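PDB 7JMA: nitrogenase iron-molybdenum cofactor biosynthesis protein NifB from Methanothermobacter thermautotrophicus, which probably catalyses the radical SAM-dependent carbide insertion that couples two [4Fe-4S] clusters into the [8Fe-9S-C] precursor of the nitrogenase iron-molybdenum cofactor. Local coordinates for residues 37-42 and 120-125; 138-143 and 179-184; 114-119 and 128-133; 32-37 and 99-104. All blocks are in the same frame, centred on the assembly; numbering follows the deposited sequence.

The four contacts lie within the radical SAM domain, around a sheet of six parallel strands. Contacts 2 and 3, whose centres are about 10 Å apart, pack helices against the neighbouring strands 137-141 and 113-118, joined by backbone bonds from Thr139 to Met116 and Thr118. Contact 1 begins the helix that contact 3 uses further along, and Leu123 packs on Leu184 of contact 2. Contact 4, whose centre is about 15 Å from that of contact 1, shares Arg37 with it, and its Phe102 packs on Met116 of contact 3. The cluster ligands Cys38 and Cys42 lie in the segments of contact 1 and Cys115 in those of contact 3, although no cluster is bound here; the side chains of Phe101 and Cys115 are about 9 Å apart.

Contact 1 of 4, residues 37-42 and 120-125; sequences RCNIHC and GLLLPD
Asn39 carries most of this contact, setting its carboxamide against Leu121 and Leu122 at the start of a helix. The polar part runs through one water. Asn39 ND2 donates to it at 3.1 Å, and the backbone N of Leu122 donates to the same oxygen, also at 3.1 Å, so a single acceptor ties the side chain to the turn. The other end of the amide is held too: Asn39 OD1 accepts a hydrogen bond from Asn119 ND2, which helps to fix the rotation of the group. The first torsion (chi1 47°) tucks CG between the backbone N and the carbonyl carbon, and a chi2 of only 6° leaves ND2 facing the turn.

Van der Waals contacts accompany the bridge. Leu122, slanted against the amide side chain, brings CD1 to 3.4 Å from Asn39 ND2. Leu121 and Asn39 lie alongside each other, pointing opposite ways, with Leu121 CD2 3.9 Å from Asn39 CG. The same methyl meets Ile40 CG2 at 4.0 Å, the one purely hydrocarbon pair across the two segments.

Backbone bonding shapes the second segment. A type I turn spans Gly120 to Leu123, closed by Leu123 N donating to Gly120 O at 3.0 Å, and Leu122 occupies the N-cap position of helix 123-132.

Asn39 and Ile40 sit between Cys38 and Cys42, two of the cysteines that bind a [4Fe-4S] cluster in other models of this protein. Ile40 and Leu121 both touch Val157 of strand 154-159 and Leu173 of helix 166-186, so strand 40-42, the turn before helix 123-132 and these two elements meet in one apolar cluster.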
loop_
_atom_site.group_PDB
_atom_site.type_symbol
_atom_site.label_atom_id
_atom_site.label_comp_id
_atom_site.label_asym_id
_atom_site.label_seq_id
_atom_site.Cartn_x
_atom_site.Cartn_y
_atom_site.Cartn_z
ATOM N N ARG A 37 11.667 -0.851 8.333
ATOM C CA ARG A 37 12.449 -0.757 7.110
ATOM C C ARG A 37 11.556 -0.495 5.918
ATOM O O ARG A 37 10.528 -1.166 5.739
ATOM C CB ARG A 37 13.231 -2.040 6.875
ATOM C CG ARG A 37 14.207 -1.939 5.722
ATOM C CD ARG A 37 15.246 -3.040 5.789
ATOM N NE ARG A 37 14.621 -4.359 5.814
ATOM C CZ ARG A 37 15.302 -5.494 5.728
ATOM N NH1 ARG A 37 16.627 -5.464 5.613
ATOM N NH2 ARG A 37 14.665 -6.657 5.758
ATOM N N CYS A 38 11.964 0.442 5.073
ATOM C CA CYS A 38 11.298 0.587 3.789
ATOM C C CYS A 38 12.307 0.213 2.708
ATOM O O CYS A 38 13.524 0.310 2.918
ATOM C CB CYS A 38 10.730 2.003 3.599
ATOM S SG CYS A 38 9.683 2.202 2.134
ATOM N N ASN A 39 11.803 -0.260 1.567
ATOM C CA ASN A 39 12.668 -0.741 0.493
ATOM C C ASN A 39 12.649 0.155 -0.744
ATOM O O ASN A 39 13.240 -0.201 -1.768
ATOM C CB ASN A 39 12.312 -2.181 0.110
ATOM C CG ASN A 39 10.824 -2.391 -0.073
ATOM O OD1 ASN A 39 10.040 -1.440 -0.027
ATOM N ND2 ASN A 39 10.425 -3.650 -0.305
ATOM N N ILE A 40 11.981 1.296 -0.689
ATOM C CA ILE A 40 11.981 2.236 -1.805
ATOM C C ILE A 40 12.137 3.627 -1.218
ATOM O O ILE A 40 11.872 3.859 -0.039
ATOM C CB ILE A 40 10.700 2.171 -2.667
ATOM C CG1 ILE A 40 9.524 2.808 -1.919
ATOM C CG2 ILE A 40 10.412 0.713 -3.121
ATOM C CD1 ILE A 40 8.189 2.763 -2.716
ATOM N N HIS A 41 12.568 4.565 -2.050
ATOM C CA HIS A 41 12.476 5.964 -1.668
ATOM C C HIS A 41 11.563 6.676 -2.648
ATOM O O HIS A 41 11.933 6.898 -3.809
ATOM C CB HIS A 41 13.830 6.665 -1.594
ATOM C CG HIS A 41 13.708 8.037 -1.011
ATOM N ND1 HIS A 41 13.743 9.178 -1.783
ATOM C CD2 HIS A 41 13.424 8.442 0.249
ATOM C CE1 HIS A 41 13.525 10.231 -1.015
ATOM N NE2 HIS A 41 13.332 9.813 0.224
ATOM N N CYS A 42 10.355 6.981 -2.181
ATOM C CA CYS A 42 9.411 7.827 -2.883
ATOM C C CYS A 42 9.643 9.280 -2.485
ATOM O O CYS A 42 9.859 9.590 -1.309
ATOM C CB CYS A 42 7.976 7.406 -2.547
ATOM S SG CYS A 42 6.693 8.240 -3.510
ATOM N N GLY A 120 4.044 -2.763 -2.510
ATOM C CA GLY A 120 3.917 -3.875 -3.437
ATOM C C GLY A 120 5.203 -4.437 -4.018
ATOM O O GLY A 120 5.150 -5.447 -4.736
ATOM N N LEU A 121 6.368 -3.839 -3.730
ATOM C CA LEU A 121 7.590 -4.323 -4.360
ATOM C C LEU A 121 7.827 -5.804 -4.082
ATOM O O LEU A 121 8.243 -6.551 -4.975
ATOM C CB LEU A 121 8.796 -3.506 -3.877
ATOM C CG LEU A 121 10.120 -3.915 -4.523
ATOM C CD1 LEU A 121 10.170 -3.660 -6.034
ATOM C CD2 LEU A 121 11.265 -3.136 -3.830
ATOM N N LEU A 122 7.561 -6.251 -2.856
ATOM C CA LEU A 122 7.817 -7.635 -2.459
ATOM C C LEU A 122 6.592 -8.523 -2.594
ATOM O O LEU A 122 6.626 -9.677 -2.139
ATOM C CB LEU A 122 8.315 -7.690 -1.013
ATOM C CG LEU A 122 9.708 -7.091 -0.880
ATOM C CD1 LEU A 122 10.064 -6.886 0.585
ATOM C CD2 LEU A 122 10.702 -8.016 -1.567
ATOM N N LEU A 123 5.509 -8.013 -3.176
ATOM C CA LEU A 123 4.285 -8.813 -3.267
ATOM C C LEU A 123 4.446 -10.093 -4.066
ATOM O O LEU A 123 3.923 -11.130 -3.622
ATOM C CB LEU A 123 3.140 -7.988 -3.860
ATOM C CG LEU A 123 2.357 -7.206 -2.816
ATOM C CD1 LEU A 123 1.269 -6.385 -3.500
ATOM C CD2 LEU A 123 1.761 -8.163 -1.775
ATOM N N PRO A 124 5.097 -10.110 -5.230
ATOM C CA PRO A 124 5.247 -11.399 -5.919
ATOM C C PRO A 124 5.925 -12.447 -5.057
ATOM O O PRO A 124 5.523 -13.617 -5.070
ATOM C CB PRO A 124 6.074 -11.036 -7.155
ATOM C CG PRO A 124 5.714 -9.608 -7.418
ATOM C CD PRO A 124 5.651 -9.005 -6.036
ATOM N N ASP A 125 6.917 -12.048 -4.262
ATOM C CA ASP A 125 7.626 -13.007 -3.431
ATOM C C ASP A 125 6.878 -13.368 -2.152
ATOM O O ASP A 125 7.147 -14.427 -1.582
ATOM C CB ASP A 125 9.011 -12.459 -3.084
ATOM C CG ASP A 125 9.775 -11.996 -4.312
ATOM O OD1 ASP A 125 10.040 -12.840 -5.196
ATOM O OD2 ASP A 125 10.106 -10.793 -4.394
HETATM O O HOH W 1 7.377 -4.108 -0.628
#

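Contact 2 of 4, residues 138-143 and 179-184; sequences VTVTVN and EGIEKL
Leu184 and Val138 make the tight end of this helix-on-strand contact. The CD1 methyl of Leu184 is set on the branched head of the valine, 3.6 Å from Val138 CB, 3.8 Å from Val138 CG1 and 3.9 Å from Val138 CG2, so that one methyl touches all three carbons. The two side chains lie roughly perpendicular. With Leu184 CG anti to its carbonyl carbon (chi1 -67°) and the chain extended beyond it (chi2 178°), CD1 is carried across to the strand.

Further along, the fit is looser. Ile181 reaches the sheet with the end of its side chain: Ile181 CG1 stays 4.3 Å from Val140 CG2, while Ile181 CD1 extends past it to 4.2 Å from Val142 CG2. One isoleucine thus bridges two alternate residues of the segment. No hydrogen bond crosses the interface, and all five side chains that meet here are buried.

The partly exposed side of the helix is polar. Glu182 forms a salt bridge with Arg216, and Lys183 NZ bonds to Pro124 O at the start of helix 123-132.

The alternation of strand 137-141 gives Val138 and Val140 to the helical layer, whereas Thr139 and Thr141 touch Asn194 of strand 190-197. Leu123 and Leu130 of helix 123-132 pack on Leu184, which also meets Val191 of strand 190-197. Helix 166-186 therefore lies beside helix 123-132 and covers the parallel sheet where strands 137-141 and 190-197 run side by side.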
loop_
_atom_site.group_PDB
_atom_site.type_symbol
_atom_site.label_atom_id
_atom_site.label_comp_id
_atom_site.label_asym_id
_atom_site.label_seq_id
_atom_site.Cartn_x
_atom_site.Cartn_y
_atom_site.Cartn_z
ATOM N N VAL A 138 -5.272 -5.991 1.513
ATOM C CA VAL A 138 -3.988 -5.331 1.344
ATOM C C VAL A 138 -4.223 -4.051 0.563
ATOM O O VAL A 138 -4.942 -4.061 -0.448
ATOM C CB VAL A 138 -2.965 -6.220 0.616
ATOM C CG1 VAL A 138 -1.671 -5.413 0.334
ATOM C CG2 VAL A 138 -2.659 -7.476 1.410
ATOM N N THR A 139 -3.637 -2.964 1.044
ATOM C CA THR A 139 -3.656 -1.682 0.360
ATOM C C THR A 139 -2.301 -1.496 -0.312
ATOM O O THR A 139 -1.265 -1.552 0.357
ATOM C CB THR A 139 -3.958 -0.552 1.339
ATOM O OG1 THR A 139 -5.227 -0.790 1.955
ATOM C CG2 THR A 139 -3.996 0.785 0.623
ATOM N N VAL A 140 -2.311 -1.310 -1.630
ATOM C CA VAL A 140 -1.096 -1.163 -2.433
ATOM C C VAL A 140 -1.052 0.269 -2.948
ATOM O O VAL A 140 -2.046 0.768 -3.480
ATOM C CB VAL A 140 -1.080 -2.161 -3.608
ATOM C CG1 VAL A 140 0.246 -2.022 -4.382
ATOM C CG2 VAL A 140 -1.275 -3.605 -3.116
ATOM N N THR A 141 0.084 0.952 -2.772
ATOM C CA THR A 141 0.187 2.331 -3.217
ATOM C C THR A 141 0.747 2.332 -4.631
ATOM O O THR A 141 1.894 1.922 -4.854
ATOM C CB THR A 141 1.054 3.136 -2.255
ATOM O OG1 THR A 141 0.378 3.183 -0.988
ATOM C CG2 THR A 141 1.231 4.568 -2.772
ATOM N N VAL A 142 -0.068 2.776 -5.582
ATOM C CA VAL A 142 0.282 2.791 -6.996
ATOM C C VAL A 142 0.122 4.223 -7.468
ATOM O O VAL A 142 -1.004 4.727 -7.570
ATOM C CB VAL A 142 -0.595 1.860 -7.845
ATOM C CG1 VAL A 142 -0.129 1.957 -9.301
ATOM C CG2 VAL A 142 -0.553 0.409 -7.351
ATOM N N ASN A 143 1.244 4.885 -7.764
ATOM C CA ASN A 143 1.210 6.296 -8.117
ATOM C C ASN A 143 1.391 6.558 -9.601
ATOM O O ASN A 143 1.171 7.689 -10.038
ATOM C CB ASN A 143 2.284 7.048 -7.316
ATOM C CG ASN A 143 2.006 7.004 -5.829
ATOM O OD1 ASN A 143 0.887 7.273 -5.400
ATOM N ND2 ASN A 143 3.011 6.638 -5.035
ATOM N N GLU A 179 1.913 -7.045 -10.752
ATOM C CA GLU A 179 1.824 -8.497 -10.652
ATOM C C GLU A 179 1.368 -8.916 -9.263
ATOM O O GLU A 179 0.632 -9.906 -9.110
ATOM C CB GLU A 179 3.177 -9.128 -10.979
ATOM N N GLY A 180 1.809 -8.176 -8.240
ATOM C CA GLY A 180 1.416 -8.491 -6.879
ATOM C C GLY A 180 -0.076 -8.332 -6.646
ATOM O O GLY A 180 -0.682 -9.097 -5.894
ATOM N N ILE A 181 -0.674 -7.304 -7.250
ATOM C CA ILE A 181 -2.121 -7.130 -7.171
ATOM C C ILE A 181 -2.810 -8.377 -7.694
ATOM O O ILE A 181 -3.755 -8.897 -7.083
ATOM C CB ILE A 181 -2.559 -5.875 -7.953
ATOM C CG1 ILE A 181 -2.057 -4.598 -7.266
ATOM C CG2 ILE A 181 -4.078 -5.819 -8.105
ATOM C CD1 ILE A 181 -2.324 -3.352 -8.107
ATOM N N GLU A 182 -2.349 -8.886 -8.843
ATOM C CA GLU A 182 -3.075 -10.036 -9.380
ATOM C C GLU A 182 -2.835 -11.283 -8.539
ATOM O O GLU A 182 -3.740 -12.102 -8.379
ATOM C CB GLU A 182 -2.733 -10.295 -10.847
ATOM C CG GLU A 182 -1.389 -9.942 -11.345
ATOM C CD GLU A 182 -1.316 -10.033 -12.867
ATOM O OE1 GLU A 182 -0.846 -9.069 -13.509
ATOM O OE2 GLU A 182 -1.744 -11.069 -13.422
ATOM N N LYS A 183 -1.643 -11.433 -7.965
ATOM C CA LYS A 183 -1.386 -12.591 -7.111
ATOM C C LYS A 183 -2.215 -12.551 -5.838
ATOM O O LYS A 183 -2.674 -13.597 -5.364
ATOM C CB LYS A 183 0.104 -12.663 -6.762
ATOM C CG LYS A 183 0.954 -13.187 -7.926
ATOM C CD LYS A 183 2.418 -13.384 -7.523
ATOM C CE LYS A 183 2.620 -14.702 -6.800
ATOM N NZ LYS A 183 3.921 -15.330 -7.165
ATOM N N LEU A 184 -2.373 -11.367 -5.238
ATOM C CA LEU A 184 -3.261 -11.246 -4.085
ATOM C C LEU A 184 -4.701 -11.530 -4.483
ATOM O O LEU A 184 -5.401 -12.311 -3.826
ATOM C CB LEU A 184 -3.197 -9.843 -3.496
ATOM C CG LEU A 184 -1.863 -9.476 -2.845
ATOM C CD1 LEU A 184 -1.988 -8.044 -2.372
ATOM C CD2 LEU A 184 -1.543 -10.427 -1.703
#

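Contact 3 of 4, residues 114-119 and 128-133; sequences KCMSTN and DELAEL
Met116 and Leu130 meet through methyl groups, the thioether coming from strand 113-118 and the isobutyl group from helix 123-132. Their side chains approach at a slant. Met116 CE lies 3.5 Å from Leu130 CD2, closer than usual for two carbons, and Met116 SD is 4.1 Å from the same methyl, so Leu130 presses on the end of the methionine. A bend about the CG-SD bond (chi3 69°) turns CE out of the line of the chain. On the leucine, CG stands anti to the carbonyl carbon (chi1 -69°), which sends the branch toward the sheet. Phe102 of helix 96-108 also packs on CE, and Val138 of the next strand touches Met116.

Lys114 runs differently: its CD passes 4.2 Å from Leu133 O, a loose approach of the aliphatic chain to a backbone carbonyl. The ammonium goes beyond, where NZ bonds to the carbonyl oxygens of Leu112 and Phe109.

This packs the strand and helix of one beta-alpha-beta unit together. With no hydrogen bond between the segments, cohesion rests on dispersion and burial of hydrocarbon, while the lysine charge is probably offset in part by the backbone carbonyls of Leu112 and Phe109.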
loop_
_atom_site.group_PDB
_atom_site.type_symbol
_atom_site.label_atom_id
_atom_site.label_comp_id
_atom_site.label_asym_id
_atom_site.label_seq_id
_atom_site.Cartn_x
_atom_site.Cartn_y
_atom_site.Cartn_z
ATOM N N LYS A 114 -7.634 -8.928 9.205
ATOM C CA LYS A 114 -6.214 -8.607 9.180
ATOM C C LYS A 114 -5.891 -7.874 7.889
ATOM O O LYS A 114 -6.309 -8.300 6.811
ATOM C CB LYS A 114 -5.374 -9.876 9.324
ATOM C CG LYS A 114 -5.434 -10.461 10.738
ATOM C CD LYS A 114 -5.135 -11.942 10.748
ATOM C CE LYS A 114 -5.676 -12.623 12.000
ATOM N NZ LYS A 114 -7.098 -12.283 12.272
ATOM N N CYS A 115 -5.172 -6.752 7.996
ATOM C CA CYS A 115 -4.877 -5.975 6.803
ATOM C C CYS A 115 -3.448 -5.461 6.857
ATOM O O CYS A 115 -2.800 -5.460 7.903
ATOM C CB CYS A 115 -5.847 -4.808 6.628
ATOM S SG CYS A 115 -5.775 -3.607 7.942
ATOM N N MET A 116 -2.964 -5.018 5.704
ATOM C CA MET A 116 -1.662 -4.385 5.676
ATOM C C MET A 116 -1.584 -3.483 4.455
ATOM O O MET A 116 -2.339 -3.632 3.493
ATOM C CB MET A 116 -0.543 -5.428 5.676
ATOM C CG MET A 116 -0.418 -6.246 4.434
ATOM S SD MET A 116 1.270 -6.920 4.355
ATOM C CE MET A 116 1.217 -8.087 5.704
ATOM N N SER A 117 -0.663 -2.533 4.519
ATOM C CA SER A 117 -0.401 -1.649 3.399
ATOM C C SER A 117 1.029 -1.876 2.955
ATOM O O SER A 117 1.896 -2.196 3.773
ATOM C CB SER A 117 -0.626 -0.168 3.760
ATOM O OG SER A 117 -1.922 0.034 4.301
ATOM N N THR A 118 1.262 -1.729 1.650
ATOM C CA THR A 118 2.597 -1.949 1.113
ATOM C C THR A 118 2.744 -1.161 -0.186
ATOM O O THR A 118 1.754 -0.842 -0.848
ATOM C CB THR A 118 2.837 -3.444 0.881
ATOM O OG1 THR A 118 4.115 -3.636 0.282
ATOM C CG2 THR A 118 1.771 -4.008 -0.088
ATOM N N ASN A 119 3.999 -0.846 -0.546
ATOM C CA ASN A 119 4.223 -0.372 -1.904
ATOM C C ASN A 119 4.127 -1.503 -2.940
ATOM O O ASN A 119 4.140 -1.225 -4.146
ATOM C CB ASN A 119 5.570 0.358 -1.977
ATOM C CG ASN A 119 6.730 -0.501 -1.524
ATOM O OD1 ASN A 119 6.870 -1.639 -1.971
ATOM N ND2 ASN A 119 7.625 0.072 -0.686
ATOM N N ASP A 128 1.942 -15.505 -1.562
ATOM C CA ASP A 128 1.522 -16.802 -1.037
ATOM C C ASP A 128 1.521 -16.810 0.484
ATOM O O ASP A 128 0.583 -17.311 1.115
ATOM C CB ASP A 128 2.445 -17.900 -1.559
ATOM C CG ASP A 128 2.155 -18.268 -2.990
ATOM O OD1 ASP A 128 3.118 -18.382 -3.781
ATOM O OD2 ASP A 128 0.966 -18.451 -3.319
ATOM N N GLU A 129 2.573 -16.259 1.090
ATOM C CA GLU A 129 2.679 -16.271 2.542
ATOM C C GLU A 129 1.574 -15.440 3.182
ATOM O O GLU A 129 1.005 -15.833 4.210
ATOM C CB GLU A 129 4.054 -15.744 2.945
ATOM C CG GLU A 129 4.340 -15.822 4.414
ATOM C CD GLU A 129 5.787 -15.486 4.723
ATOM O OE1 GLU A 129 6.198 -15.652 5.890
ATOM O OE2 GLU A 129 6.510 -15.060 3.793
ATOM N N LEU A 130 1.280 -14.275 2.601
ATOM C CA LEU A 130 0.212 -13.417 3.109
ATOM C C LEU A 130 -1.098 -14.172 3.189
ATOM O O LEU A 130 -1.803 -14.110 4.202
ATOM C CB LEU A 130 0.049 -12.195 2.206
ATOM C CG LEU A 130 1.225 -11.237 2.271
ATOM C CD1 LEU A 130 0.876 -9.987 1.494
ATOM C CD2 LEU A 130 1.510 -10.945 3.727
ATOM N N ALA A 131 -1.439 -14.886 2.113
ATOM C CA ALA A 131 -2.662 -15.679 2.091
ATOM C C ALA A 131 -2.660 -16.731 3.190
ATOM O O ALA A 131 -3.663 -16.910 3.888
ATOM C CB ALA A 131 -2.820 -16.340 0.723
ATOM N N GLU A 132 -1.537 -17.432 3.361
ATOM C CA GLU A 132 -1.463 -18.481 4.372
ATOM C C GLU A 132 -1.606 -17.928 5.785
ATOM O O GLU A 132 -2.035 -18.654 6.689
ATOM C CB GLU A 132 -0.146 -19.247 4.232
ATOM C CG GLU A 132 0.079 -19.871 2.862
ATOM C CD GLU A 132 1.288 -20.793 2.824
ATOM O OE1 GLU A 132 1.750 -21.215 3.905
ATOM O OE2 GLU A 132 1.781 -21.089 1.713
ATOM N N LEU A 133 -1.240 -16.662 6.004
ATOM C CA LEU A 133 -1.309 -16.064 7.331
ATOM C C LEU A 133 -2.647 -15.398 7.630
ATOM O O LEU A 133 -2.802 -14.821 8.713
ATOM C CB LEU A 133 -0.190 -15.038 7.500
ATOM C CG LEU A 133 1.205 -15.650 7.441
ATOM C CD1 LEU A 133 2.267 -14.567 7.475
ATOM C CD2 LEU A 133 1.383 -16.625 8.577
#

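Contact 4 of 4, residues 32-37 and 99-104; sequences VPIAPR and FEFFKK
Phe101 receives two aliphatic side chains from the segment that follows the first strand of the sheet. Val32 lays its CG2 methyl over one face of the ring as a CH-pi contact, 4.0 Å from the centroid and 16° off the normal; the methyl is displaced toward the rim, with Phe101 CE2 and CZ nearest. Ile34 works at the root of the side chain, its CD1 reaching 3.5 Å from Phe101 CB and 3.8 Å from Phe101 CG. It comes in crosswise to the phenylalanine. With Phe101 CG anti to the backbone N (chi1 171°), the ring lies where it can meet both Val32 and Ile34.

The next shell holds the ring in place. Within the helix, Phe101 CD2 stands over the centre of the Phe102 ring, 4.0 Å above its plane. Ala68 and Ile69 of helix 65-76 touch Phe101, and Val86 of strand 83-86 touches both Val32 and Ile34. Backbone hydrogen bonds between Val32 and Gly85, and between Ala35 and both Gly88 and Gly90, position the loop itself.

All three touching residues are buried beside the edge of the parallel sheet. The arrangement belongs to the partial TIM barrel of radical SAM enzymes, in which the loop after the first strand leads into the cysteine motif for a [4Fe-4S] cluster, here beginning at Cys38.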
loop_
_atom_site.group_PDB
_atom_site.type_symbol
_atom_site.label_atom_id
_atom_site.label_comp_id
_atom_site.label_asym_id
_atom_site.label_seq_id
_atom_site.Cartn_x
_atom_site.Cartn_y
_atom_site.Cartn_z
ATOM N N VAL A 32 -0.272 -1.573 14.320
ATOM C CA VAL A 32 0.900 -1.739 15.180
ATOM C C VAL A 32 2.142 -1.321 14.403
ATOM O O VAL A 32 2.304 -1.738 13.251
ATOM C CB VAL A 32 1.038 -3.183 15.693
ATOM C CG1 VAL A 32 -0.123 -3.499 16.643
ATOM C CG2 VAL A 32 1.072 -4.169 14.546
ATOM N N PRO A 33 3.055 -0.507 15.008
ATOM C CA PRO A 33 4.260 -0.056 14.292
ATOM C C PRO A 33 5.428 -1.016 14.446
ATOM O O PRO A 33 6.283 -0.835 15.318
ATOM C CB PRO A 33 4.569 1.292 14.956
ATOM C CG PRO A 33 4.128 1.098 16.386
ATOM C CD PRO A 33 2.934 0.117 16.337
ATOM N N ILE A 34 5.487 -2.036 13.596
ATOM C CA ILE A 34 6.474 -3.097 13.732
ATOM C C ILE A 34 7.330 -3.247 12.484
ATOM O O ILE A 34 8.106 -4.201 12.385
ATOM C CB ILE A 34 5.800 -4.438 14.067
ATOM C CG1 ILE A 34 4.858 -4.804 12.929
ATOM C CG2 ILE A 34 5.057 -4.348 15.393
ATOM C CD1 ILE A 34 4.230 -6.152 13.080
ATOM N N ALA A 35 7.191 -2.344 11.509
ATOM C CA ALA A 35 7.812 -2.531 10.193
ATOM C C ALA A 35 8.653 -1.304 9.860
ATOM O O ALA A 35 8.259 -0.465 9.044
ATOM C CB ALA A 35 6.746 -2.806 9.123
ATOM N N PRO A 36 9.829 -1.167 10.481
ATOM C CA PRO A 36 10.590 0.081 10.302
ATOM C C PRO A 36 11.205 0.236 8.924
ATOM O O PRO A 36 11.303 1.358 8.413
ATOM C CB PRO A 36 11.678 -0.022 11.380
ATOM C CG PRO A 36 11.861 -1.469 11.593
ATOM C CD PRO A 36 10.460 -2.058 11.470
ATOM N N ARG A 37 11.667 -0.851 8.333
ATOM C CA ARG A 37 12.449 -0.757 7.110
ATOM C C ARG A 37 11.556 -0.495 5.918
ATOM O O ARG A 37 10.528 -1.166 5.739
ATOM C CB ARG A 37 13.231 -2.040 6.875
ATOM C CG ARG A 37 14.207 -1.939 5.722
ATOM C CD ARG A 37 15.246 -3.040 5.789
ATOM N NE ARG A 37 14.621 -4.359 5.814
ATOM C CZ ARG A 37 15.302 -5.494 5.728
ATOM N NH1 ARG A 37 16.627 -5.464 5.613
ATOM N NH2 ARG A 37 14.665 -6.657 5.758
ATOM N N PHE A 99 5.576 -10.639 9.541
ATOM C CA PHE A 99 5.096 -12.001 9.376
ATOM C C PHE A 99 5.081 -12.747 10.704
ATOM O O PHE A 99 4.199 -13.583 10.926
ATOM C CB PHE A 99 5.952 -12.724 8.336
ATOM C CG PHE A 99 6.006 -12.012 7.007
ATOM C CD1 PHE A 99 5.061 -12.276 6.028
ATOM C CD2 PHE A 99 6.972 -11.052 6.760
ATOM C CE1 PHE A 99 5.101 -11.610 4.814
ATOM C CE2 PHE A 99 7.016 -10.387 5.556
ATOM C CZ PHE A 99 6.079 -10.658 4.587
ATOM N N GLU A 100 6.027 -12.452 11.605
ATOM C CA GLU A 100 5.967 -13.051 12.938
ATOM C C GLU A 100 4.705 -12.611 13.668
ATOM O O GLU A 100 4.044 -13.420 14.334
ATOM C CB GLU A 100 7.211 -12.682 13.751
ATOM N N PHE A 101 4.344 -11.333 13.531
ATOM C CA PHE A 101 3.149 -10.812 14.186
ATOM C C PHE A 101 1.887 -11.463 13.637
ATOM O O PHE A 101 1.012 -11.883 14.399
ATOM C CB PHE A 101 3.084 -9.290 14.019
ATOM C CG PHE A 101 1.783 -8.685 14.474
ATOM C CD1 PHE A 101 1.528 -8.487 15.830
ATOM C CD2 PHE A 101 0.807 -8.329 13.551
ATOM C CE1 PHE A 101 0.327 -7.941 16.255
ATOM C CE2 PHE A 101 -0.397 -7.780 13.965
ATOM C CZ PHE A 101 -0.640 -7.587 15.323
ATOM N N PHE A 102 1.752 -11.532 12.306
ATOM C CA PHE A 102 0.527 -12.134 11.782
ATOM C C PHE A 102 0.464 -13.632 12.058
ATOM O O PHE A 102 -0.633 -14.188 12.169
ATOM C CB PHE A 102 0.380 -11.834 10.289
ATOM C CG PHE A 102 -0.122 -10.445 10.015
ATOM C CD1 PHE A 102 -1.337 -10.020 10.533
ATOM C CD2 PHE A 102 0.638 -9.553 9.281
ATOM C CE1 PHE A 102 -1.796 -8.735 10.307
ATOM C CE2 PHE A 102 0.184 -8.265 9.043
ATOM C CZ PHE A 102 -1.025 -7.849 9.560
ATOM N N LYS A 103 1.614 -14.298 12.190
ATOM C CA LYS A 103 1.597 -15.699 12.604
ATOM C C LYS A 103 0.955 -15.842 13.977
ATOM O O LYS A 103 0.072 -16.683 14.182
ATOM C CB LYS A 103 3.018 -16.270 12.614
ATOM C CG LYS A 103 3.552 -16.689 11.256
ATOM C CD LYS A 103 5.005 -17.139 11.333
ATOM C CE LYS A 103 5.451 -17.810 10.042
ATOM N NZ LYS A 103 6.682 -17.173 9.495
ATOM N N LYS A 104 1.369 -15.002 14.929
ATOM C CA LYS A 104 0.828 -15.077 16.284
ATOM C C LYS A 104 -0.623 -14.611 16.331
ATOM O O LYS A 104 -1.436 -15.168 17.080
ATOM C CB LYS A 104 1.683 -14.234 17.230
ATOM C CG LYS A 104 3.156 -14.596 17.232
ATOM C CD LYS A 104 3.964 -13.573 18.021
ATOM C CE LYS A 104 5.456 -13.729 17.771
ATOM N NZ LYS A 104 5.956 -15.045 18.267
#